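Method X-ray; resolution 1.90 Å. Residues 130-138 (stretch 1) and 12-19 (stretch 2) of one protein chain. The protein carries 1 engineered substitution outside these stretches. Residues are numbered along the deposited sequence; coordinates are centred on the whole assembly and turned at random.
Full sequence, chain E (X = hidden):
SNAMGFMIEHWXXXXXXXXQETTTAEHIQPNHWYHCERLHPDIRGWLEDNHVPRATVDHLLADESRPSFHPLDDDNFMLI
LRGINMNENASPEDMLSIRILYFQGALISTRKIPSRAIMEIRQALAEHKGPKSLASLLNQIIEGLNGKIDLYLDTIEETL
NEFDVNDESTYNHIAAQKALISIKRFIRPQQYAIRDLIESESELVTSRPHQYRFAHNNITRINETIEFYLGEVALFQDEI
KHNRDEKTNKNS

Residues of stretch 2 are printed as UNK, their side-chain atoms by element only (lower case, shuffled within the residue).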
ATOM      1  N   GLY E 130      39.434  -7.768 -15.155  1.00 31.55           N
ATOM      2  CA  GLY E 130      37.977  -7.867 -15.077  1.00 30.39           C
ATOM      3  C   GLY E 130      37.498  -8.818 -13.986  1.00 29.84           C
ATOM      4  O   GLY E 130      38.308  -9.329 -13.195  1.00 29.83           O
ATOM      5  N   PRO E 131      36.174  -9.062 -13.924  1.00 29.62           N
ATOM      6  CA  PRO E 131      35.595 -10.064 -13.011  1.00 29.06           C
ATOM      7  C   PRO E 131      36.253 -11.444 -13.124  1.00 28.20           C
ATOM      8  O   PRO E 131      36.660 -11.865 -14.212  1.00 27.53           O
ATOM      9  CB  PRO E 131      34.124 -10.146 -13.457  1.00 28.40           C
ATOM     10  CG  PRO E 131      34.044  -9.367 -14.775  1.00 30.38           C
ATOM     11  CD  PRO E 131      35.133  -8.360 -14.700  1.00 29.25           C
ATOM     12  N   LYS E 132      36.302 -12.159 -12.013  1.00 28.06           N
ATOM     13  CA  LYS E 132      36.985 -13.448 -11.979  1.00 28.41           C
ATOM     14  C   LYS E 132      36.036 -14.649 -12.079  1.00 28.19           C
ATOM     15  O   LYS E 132      36.481 -15.794 -11.982  1.00 28.20           O
ATOM     16  CB  LYS E 132      37.873 -13.549 -10.727  1.00 29.12           C
ATOM     17  CG  LYS E 132      38.929 -12.457 -10.631  1.00 31.80           C
ATOM     18  CD  LYS E 132      40.202 -13.002  -9.990  1.00 35.87           C
ATOM     19  CE  LYS E 132      40.791 -12.029  -8.984  1.00 39.45           C
ATOM     20  NZ  LYS E 132      40.594 -10.585  -9.317  1.00 42.55           N
ATOM     21  N   SER E 133      34.743 -14.391 -12.289  1.00 27.36           N
ATOM     22  CA  SER E 133      33.721 -15.440 -12.313  1.00 26.74           C
ATOM     23  C   SER E 133      32.445 -14.882 -12.921  1.00 26.87           C
ATOM     24  O   SER E 133      32.288 -13.658 -13.016  1.00 25.61           O
ATOM     25  CB  SER E 133      33.419 -15.935 -10.894  1.00 26.88           C
ATOM     26  OG  SER E 133      32.670 -14.957 -10.181  1.00 26.28           O
ATOM     27  N   LEU E 134      31.527 -15.761 -13.334  1.00 26.79           N
ATOM     28  CA  LEU E 134      30.235 -15.288 -13.845  1.00 27.53           C
ATOM     29  C   LEU E 134      29.430 -14.614 -12.734  1.00 27.36           C
ATOM     30  O   LEU E 134      28.706 -13.666 -13.004  1.00 27.03           O
ATOM     31  CB  LEU E 134      29.410 -16.418 -14.490  1.00 27.63           C
ATOM     32  CG  LEU E 134      29.887 -17.083 -15.784  1.00 28.39           C
ATOM     33  CD1 LEU E 134      28.841 -18.082 -16.285  1.00 28.29           C
ATOM     34  CD2 LEU E 134      30.191 -16.076 -16.877  1.00 26.31           C
ATOM     35  N   ALA E 135      29.528 -15.121 -11.502  1.00 26.52           N
ATOM     36  CA  ALA E 135      28.872 -14.469 -10.344  1.00 26.46           C
ATOM     37  C   ALA E 135      29.327 -13.013 -10.184  1.00 26.54           C
ATOM     38  O   ALA E 135      28.507 -12.089 -10.017  1.00 25.97           O
ATOM     39  CB  ALA E 135      29.118 -15.272  -9.044  1.00 26.01           C
ATOM     40  N   SER E 136      30.632 -12.798 -10.285  1.00 26.34           N
ATOM     41  CA  SER E 136      31.177 -11.452 -10.199  1.00 27.03           C
ATOM     42  C   SER E 136      30.818 -10.610 -11.416  1.00 26.75           C
ATOM     43  O   SER E 136      30.513  -9.430 -11.278  1.00 27.06           O
ATOM     44  CB  SER E 136      32.699 -11.498  -9.988  1.00 27.59           C
ATOM     45  OG  SER E 136      33.251 -10.189 -10.019  1.00 28.64           O
ATOM     46  N   LEU E 137      30.848 -11.212 -12.606  1.00 26.40           N
ATOM     47  CA  LEU E 137      30.445 -10.522 -13.823  1.00 26.74           C
ATOM     48  C   LEU E 137      29.045  -9.922 -13.726  1.00 26.09           C
ATOM     49  O   LEU E 137      28.833  -8.749 -14.060  1.00 26.21           O
ATOM     50  CB  LEU E 137      30.542 -11.480 -15.023  1.00 26.76           C
ATOM     51  CG  LEU E 137      29.991 -10.932 -16.349  1.00 27.32           C
ATOM     52  CD1 LEU E 137      30.799  -9.704 -16.795  1.00 27.08           C
ATOM     53  CD2 LEU E 137      30.019 -12.006 -17.400  1.00 26.00           C
ATOM     54  N   LEU E 138      28.080 -10.735 -13.308  1.00 26.08           N
ATOM     55  CA  LEU E 138      26.683 -10.285 -13.276  1.00 27.09           C
ATOM     56  C   LEU E 138      26.504  -9.178 -12.232  1.00 26.73           C
ATOM     57  O   LEU E 138      25.786  -8.210 -12.453  1.00 27.75           O
ATOM     58  CB  LEU E 138      25.772 -11.470 -12.975  1.00 26.55           C
ATOM     59  CG  LEU E 138      24.281 -11.178 -12.813  1.00 28.01           C
ATOM     60  CD1 LEU E 138      23.744 -10.480 -14.052  1.00 25.68           C
ATOM     61  CD2 LEU E 138      23.500 -12.459 -12.518  1.00 28.12           C
ATOM     62  N   UNK E  12      35.765 -16.604 -21.520  1.00 26.65           N
ATOM     63  CA  UNK E  12      35.760 -17.842 -20.764  1.00 27.24           C
ATOM     64  C   UNK E  12      36.227 -17.572 -19.329  1.00 27.52           C
ATOM     65  O   UNK E  12      37.371 -17.143 -19.106  1.00 27.72           O
ATOM     66  o   UNK E  12      37.361 -21.125 -21.256  1.00 30.93           O
ATOM     67  c   UNK E  12      36.650 -20.231 -20.773  1.00 28.10           C
ATOM     68  c   UNK E  12      36.653 -18.875 -21.466  1.00 27.65           C
ATOM     69  o   UNK E  12      35.955 -20.407 -19.745  1.00 27.79           O
ATOM     70  N   UNK E  13      35.327 -17.823 -18.372  1.00 27.56           N
ATOM     71  CA  UNK E  13      35.594 -17.663 -16.930  1.00 27.66           C
ATOM     72  C   UNK E  13      35.805 -18.986 -16.200  1.00 28.53           C
ATOM     73  O   UNK E  13      35.617 -19.054 -14.972  1.00 28.13           O
ATOM     74  c   UNK E  13      33.409 -13.883 -18.271  1.00 25.00           C
ATOM     75  c   UNK E  13      33.994 -12.860 -17.527  1.00 26.55           C
ATOM     76  c   UNK E  13      33.554 -15.194 -17.851  1.00 28.83           C
ATOM     77  c   UNK E  13      34.703 -13.139 -16.389  1.00 26.49           C
ATOM     78  c   UNK E  13      34.866 -14.474 -15.973  1.00 27.25           C
ATOM     79  c   UNK E  13      34.277 -15.505 -16.697  1.00 27.36           C
ATOM     80  c   UNK E  13      34.435 -16.941 -16.256  1.00 27.86           C
ATOM     81  N   UNK E  14      36.187 -20.030 -16.930  1.00 28.81           N
ATOM     82  CA  UNK E  14      36.553 -21.297 -16.270  1.00 30.71           C
ATOM     83  C   UNK E  14      37.670 -21.083 -15.234  1.00 31.67           C
ATOM     84  O   UNK E  14      37.652 -21.664 -14.138  1.00 32.35           O
ATOM     85  o   UNK E  14      35.892 -22.674 -18.158  1.00 33.02           O
ATOM     86  c   UNK E  14      36.968 -22.349 -17.295  1.00 29.68           C
ATOM     87  N   UNK E  15      38.643 -20.247 -15.581  1.00 32.66           N
ATOM     88  CA  UNK E  15      39.746 -19.936 -14.677  1.00 32.94           C
ATOM     89  C   UNK E  15      39.536 -18.512 -14.150  1.00 33.24           C
ATOM     90  O   UNK E  15      38.788 -17.729 -14.768  1.00 32.73           O
ATOM     91  c   UNK E  15      41.124 -20.068 -15.381  1.00 33.34           C
ATOM     92  c   UNK E  15      41.173 -21.312 -16.291  1.00 33.04           C
ATOM     93  o   UNK E  15      41.387 -18.896 -16.162  1.00 32.41           O
ATOM     94  N   UNK E  16      40.174 -18.169 -13.004  1.00 32.98           N
ATOM     95  CA  UNK E  16      40.080 -16.808 -12.440  1.00 32.85           C
ATOM     96  C   UNK E  16      40.568 -15.685 -13.366  1.00 32.49           C
ATOM     97  O   UNK E  16      40.219 -14.525 -13.149  1.00 33.64           O
ATOM     98  c   UNK E  16      41.016 -18.331 -10.839  1.00 32.82           C
ATOM     99  c   UNK E  16      40.987 -19.055 -12.149  1.00 33.37           C
ATOM    100  c   UNK E  16      40.985 -16.879 -11.206  1.00 32.83           C
ATOM    101  N   UNK E  17      41.364 -16.024 -14.377  1.00 31.52           N
ATOM    102  CA  UNK E  17      41.826 -15.060 -15.370  1.00 31.14           C
ATOM    103  C   UNK E  17      41.071 -15.296 -16.685  1.00 29.90           C
ATOM    104  O   UNK E  17      41.445 -16.166 -17.470  1.00 29.46           O
ATOM    105  c   UNK E  17      44.806 -12.190 -14.702  1.00 38.37           C
ATOM    106  c   UNK E  17      43.347 -15.160 -15.566  1.00 31.41           C
ATOM    107 se   UNK E  17      43.570 -12.364 -16.204  0.70 39.49          SE
ATOM    108  c   UNK E  17      43.918 -14.229 -16.616  1.00 33.76           C
ATOM    109  N   UNK E  18      39.997 -14.537 -16.902  1.00 28.70           N
ATOM    110  CA  UNK E  18      39.123 -14.749 -18.064  1.00 27.94           C
ATOM    111  C   UNK E  18      39.906 -14.645 -19.368  1.00 27.39           C
ATOM    112  O   UNK E  18      40.835 -13.847 -19.466  1.00 27.07           O
ATOM    113  c   UNK E  18      37.959 -13.745 -18.063  1.00 27.71           C
ATOM    114  N   UNK E  19      39.549 -15.457 -20.360  1.00 27.37           N
ATOM    115  CA  UNK E  19      40.212 -15.373 -21.664  1.00 27.27           C
ATOM    116  C   UNK E  19      39.209 -15.152 -22.788  1.00 27.18           C
ATOM    117  O   UNK E  19      38.112 -15.726 -22.777  1.00 26.15           O
ATOM    118  c   UNK E  19      41.043 -16.631 -21.982  1.00 27.77           C
ATOM    119  c   UNK E  19      42.206 -16.800 -20.983  1.00 27.60           C
ATOM    120  o   UNK E  19      40.195 -17.782 -21.950  1.00 30.00           O
TER
HETATM  121  O   HOH W   1      36.083 -18.373 -12.243  1.00 31.73           O
HETATM  122  O   HOH W   2      39.249 -12.476 -15.097  1.00 25.97           O

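Position 12 carries two carbons, the second bearing two oxygens in a plane: a short carboxylate. It lies beyond contact range of stretch 1, and one oxygen accepts from the backbone N of position 14. The residue is Asp12, whose backbone also pairs with position 19: Asp12 N donates to O of position 19 (2.8 Å), and N of position 19 donates to Asp12 O (3.0 Å), closing the loop between them.

Position 13 has one carbon followed by a ring of six carbons, without oxygen, and its CB points toward stretch 1. The ring lies among Pro131, Leu134 and Leu137. This is Phe13, a flat apolar group suited to a buried pocket. Its CD1 lies 3.6 Å from Leu134 CD2 and its CE1 4.0 Å from Leu137 CD2, while its edge meets the carbonyl of Pro131, with CE2 3.2 Å from Pro131 O.

Position 14 shows one carbon and one oxygen, its CA-to-CB bond pointing away from stretch 1: Ser14. Its OG donates to Asp12 OD1 (2.8 Å), and its N donates to the same Asp12 OD1 (2.8 Å), so a small hydroxyl side chain helps hold the turn.

At position 15 a single carbon branches into one oxygen and one carbon, the CA-to-CB bond again directed away. Thr15 fits; its OG1 accepts a weak hydrogen bond from the N of position 17 (3.4 Å), within the loop.

Three carbons at position 16 close a ring onto the backbone nitrogen, which identifies Pro16. Its phi of -59° is the value such a ring favours. Lys132 packs here, CG 3.5 Å from Pro16 O and CD 4.1 Å from Pro16 CB, while the end of the lysine leads away.

Position 17 is an unbranched chain of two carbons, selenium and a carbon: Met17, present as selenomethionine. Its CA-to-CB bond points away, so this exposed site accommodates a long flexible chain without contact with stretch 1.

Position 18 has one carbon, CB; the CA-to-CB bond points toward stretch 1, and CB lies 4.5 Å from Pro131 O. Ala18 occupies this buried site with little bulk.

Position 19 branches at its first carbon into one oxygen and one carbon, out of reach of stretch 1. It is Thr19, exposed and in a strand, where beta-branched side chains are common; its OG1 is hydrogen-bonded elsewhere in the structure.

The contact buries 340 Å² in total and has no direct hydrogen bond between the stretches. Phe13 anchors it against Pro131 and the leucines of a helix capped by Ser133, whose OG accepts from Ser136 N (3.0 Å). Two waters supply the polar links: one donates to the backbone O atoms of Phe13 and Lys132; the other donates to those of Pro16 and Pro131 and accepts from Ala18 N.

Stretch 2 (12-19) DFSTPMAT
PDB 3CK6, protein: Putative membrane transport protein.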